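Local coordinates for ketosynthase (Streptomyces sp. MSC090213JE08, PDB 6KXF), which probably catalyses the decarboxylative condensation of a fatty acyl chain with malonyl, both held on acyl carrier proteins, to give a 3-oxoacyl product, at residues Glu188-Leu193 against Leu240-Ser245. Sequence-based numbering, arbitrary orientation.
Sequences EVDIAL and LESLES
With CG1 of Ile191 and CG of Glu241 both trans to their own backbone nitrogens (chi1 -161° and -175°), the two side chains run side by side on one face of the sheet, and Ile191 CD1 lies against the aliphatic stem and carboxylate carbon of Glu241, 4.0 Å from its CD. Ile191 and Glu241 form a non-hydrogen-bonded antiparallel pair, with Ile191 CA 4.4 Å from Glu241 CA. Next along, Ala192 and Leu240 form a hydrogen-bonded pair: Ala192 N donates to Leu240 O, and Leu240 N returns the bond to Ala192 O at 2.8 Å, nearly in line with the carbonyl. Their side chains occupy the other face, CB to CB, where Leu240 also meets Ile184 of helix 172-185. One residue before the strand, Asp190 O receives Ser242 N at 3.0 Å, with the donor tilted 29° from the carbonyl plane, and CA of Glu241 approaches the same oxygen. Ser242 ends its strand and N-caps helix 243-248: its OG accepts Ser245 N at 3.1 Å, a capping bond. That hydroxyl also shares a water with Asp190 OD2, weakly bound on the aspartate side, while Asp190 OD1 is held by a salt bridge to Arg8. Ser245 OG donates to the anti lone pair of Glu241 OE2 over 2.7 Å, tying the first helical turn back to the strand; the other carboxylate oxygen, OE1, is met by Arg249 and Thr13. This buried carboxylate is thus gripped from both oxygens, and probably stays ionised beside the arginine. The antiparallel ladder joins the start of strand 191-198 to the end of strand 234-242, an adjacent pair in the N-terminal half of the thiolase fold of β-ketoacyl synthases, with helix 172-185 packed over its Leu240 face.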
ATOM      1  N   GLU A 188     -15.478  16.327   7.933  1.00 37.09           N
ATOM      2  CA  GLU A 188     -15.276  15.559   9.142  1.00 40.60           C
ATOM      3  C   GLU A 188     -14.003  15.970   9.900  1.00 44.68           C
ATOM      4  O   GLU A 188     -13.945  15.730  11.073  1.00 38.93           O
ATOM      5  CB  GLU A 188     -15.238  14.071   8.804  1.00 47.99           C
ATOM      6  CG  GLU A 188     -16.634  13.515   8.637  1.00 55.14           C
ATOM      7  CD  GLU A 188     -16.719  12.203   7.899  1.00 54.58           C
ATOM      8  OE1 GLU A 188     -17.698  12.021   7.175  1.00 59.39           O
ATOM      9  OE2 GLU A 188     -15.841  11.362   8.085  1.00 62.15           O
ATOM     10  N   VAL A 189     -12.993  16.559   9.231  1.00 39.44           N
ATOM     11  CA  VAL A 189     -11.758  17.076   9.909  1.00 37.94           C
ATOM     12  C   VAL A 189     -11.354  18.355   9.183  1.00 38.01           C
ATOM     13  O   VAL A 189     -11.753  18.569   8.034  1.00 36.36           O
ATOM     14  CB  VAL A 189     -10.608  16.061   9.876  1.00 39.47           C
ATOM     15  CG1 VAL A 189     -10.934  14.757  10.595  1.00 41.50           C
ATOM     16  CG2 VAL A 189     -10.184  15.767   8.432  1.00 38.01           C
ATOM     17  N   ASP A 190     -10.571  19.202   9.858  1.00 37.96           N
ATOM     18  CA  ASP A 190     -10.091  20.457   9.274  1.00 41.12           C
ATOM     19  C   ASP A 190      -8.561  20.424   9.048  1.00 38.12           C
ATOM     20  O   ASP A 190      -7.982  21.387   8.559  1.00 40.54           O
ATOM     21  CB  ASP A 190     -10.475  21.628  10.183  1.00 45.27           C
ATOM     22  CG  ASP A 190     -11.979  21.901  10.208  1.00 54.10           C
ATOM     23  OD1 ASP A 190     -12.693  21.456   9.282  1.00 61.84           O
ATOM     24  OD2 ASP A 190     -12.428  22.583  11.150  1.00 63.47           O
ATOM     25  N   ILE A 191      -7.905  19.325   9.402  1.00 38.79           N
ATOM     26  CA  ILE A 191      -6.439  19.238   9.294  1.00 41.21           C
ATOM     27  C   ILE A 191      -6.038  17.774   9.024  1.00 39.98           C
ATOM     28  O   ILE A 191      -6.560  16.831   9.624  1.00 37.87           O
ATOM     29  CB  ILE A 191      -5.792  19.846  10.565  1.00 45.35           C
ATOM     30  CG1 ILE A 191      -4.330  20.219  10.340  1.00 58.41           C
ATOM     31  CG2 ILE A 191      -5.928  18.935  11.768  1.00 49.86           C
ATOM     32  CD1 ILE A 191      -3.954  21.529  10.982  1.00 53.28           C
ATOM     33  N   ALA A 192      -5.070  17.576   8.110  1.00 35.81           N
ATOM     34  CA  ALA A 192      -4.558  16.257   7.779  1.00 35.18           C
ATOM     35  C   ALA A 192      -3.043  16.345   7.518  1.00 35.62           C
ATOM     36  O   ALA A 192      -2.597  17.319   6.924  1.00 38.97           O
ATOM     37  CB  ALA A 192      -5.287  15.754   6.568  1.00 35.73           C
ATOM     38  N   LEU A 193      -2.281  15.390   8.061  1.00 33.34           N
ATOM     39  CA  LEU A 193      -0.875  15.242   7.815  1.00 34.51           C
ATOM     40  C   LEU A 193      -0.705  14.045   6.875  1.00 33.37           C
ATOM     41  O   LEU A 193      -1.074  12.934   7.231  1.00 37.43           O
ATOM     42  CB  LEU A 193      -0.158  14.992   9.146  1.00 35.10           C
ATOM     43  CG  LEU A 193      -0.359  16.065  10.232  1.00 41.06           C
ATOM     44  CD1 LEU A 193       0.501  15.747  11.439  1.00 41.62           C
ATOM     45  CD2 LEU A 193      -0.047  17.455   9.721  1.00 46.84           C
ATOM     46  N   LEU A 240      -2.177  19.594   5.276  1.00 34.54           N
ATOM     47  CA  LEU A 240      -3.371  20.002   4.568  1.00 31.13           C
ATOM     48  C   LEU A 240      -4.304  20.568   5.621  1.00 35.76           C
ATOM     49  O   LEU A 240      -4.404  19.970   6.685  1.00 36.04           O
ATOM     50  CB  LEU A 240      -4.035  18.815   3.853  1.00 33.52           C
ATOM     51  CG  LEU A 240      -3.430  18.381   2.526  1.00 35.10           C
ATOM     52  CD1 LEU A 240      -2.060  17.770   2.736  1.00 35.62           C
ATOM     53  CD2 LEU A 240      -4.356  17.394   1.805  1.00 35.44           C
ATOM     54  N   GLU A 241      -4.969  21.693   5.300  1.00 33.81           N
ATOM     55  CA  GLU A 241      -5.722  22.435   6.291  1.00 36.28           C
ATOM     56  C   GLU A 241      -6.883  23.133   5.570  1.00 36.12           C
ATOM     57  O   GLU A 241      -6.715  23.538   4.435  1.00 37.72           O
ATOM     58  CB  GLU A 241      -4.747  23.396   6.970  1.00 39.12           C
ATOM     59  CG  GLU A 241      -5.340  24.175   8.118  1.00 42.41           C
ATOM     60  CD  GLU A 241      -4.336  24.931   8.981  1.00 44.91           C
ATOM     61  OE1 GLU A 241      -3.123  24.906   8.672  1.00 45.93           O
ATOM     62  OE2 GLU A 241      -4.783  25.557   9.965  1.00 46.27           O
ATOM     63  N   SER A 242      -8.060  23.239   6.203  1.00 36.79           N
ATOM     64  CA  SER A 242      -9.148  24.012   5.627  1.00 36.44           C
ATOM     65  C   SER A 242      -8.691  25.463   5.431  1.00 35.82           C
ATOM     66  O   SER A 242      -7.967  26.070   6.282  1.00 40.65           O
ATOM     67  CB  SER A 242     -10.391  23.963   6.507  1.00 39.08           C
ATOM     68  OG  SER A 242     -10.110  24.458   7.812  1.00 41.34           O
ATOM     69  N   LEU A 243      -9.113  26.085   4.343  1.00 40.65           N
ATOM     70  CA  LEU A 243      -8.787  27.531   4.224  1.00 37.38           C
ATOM     71  C   LEU A 243      -9.227  28.307   5.478  1.00 38.19           C
ATOM     72  O   LEU A 243      -8.488  29.148   5.980  1.00 34.98           O
ATOM     73  CB  LEU A 243      -9.475  28.067   2.987  1.00 37.01           C
ATOM     74  CG  LEU A 243      -9.181  29.511   2.650  1.00 40.11           C
ATOM     75  CD1 LEU A 243      -7.676  29.757   2.625  1.00 41.64           C
ATOM     76  CD2 LEU A 243      -9.840  29.853   1.334  1.00 43.17           C
ATOM     77  N   GLU A 244     -10.436  28.007   5.997  1.00 36.06           N
ATOM     78  CA  GLU A 244     -10.959  28.705   7.157  1.00 41.03           C
ATOM     79  C   GLU A 244      -9.998  28.563   8.349  1.00 37.97           C
ATOM     80  O   GLU A 244      -9.732  29.545   9.064  1.00 39.59           O
ATOM     81  CB  GLU A 244     -12.369  28.212   7.488  1.00 41.89           C
ATOM     82  CG  GLU A 244     -13.355  28.444   6.360  1.00 49.29           C
ATOM     83  CD  GLU A 244     -13.756  27.133   5.694  1.00 64.19           C
ATOM     84  OE1 GLU A 244     -14.942  26.738   5.857  1.00 77.77           O
ATOM     85  OE2 GLU A 244     -12.865  26.473   5.055  1.00 70.93           O
ATOM     86  N   SER A 245      -9.470  27.359   8.593  1.00 37.21           N
ATOM     87  CA  SER A 245      -8.535  27.158   9.740  1.00 35.36           C
ATOM     88  C   SER A 245      -7.239  27.952   9.521  1.00 35.59           C
ATOM     89  O   SER A 245      -6.756  28.637  10.416  1.00 38.98           O
ATOM     90  CB  SER A 245      -8.255  25.708  10.010  1.00 39.62           C
ATOM     91  OG  SER A 245      -7.297  25.581  11.051  1.00 42.56           O
TER
HETATM   92  O   HOH W   1     -12.013  24.990   9.846  1.00 44.62           O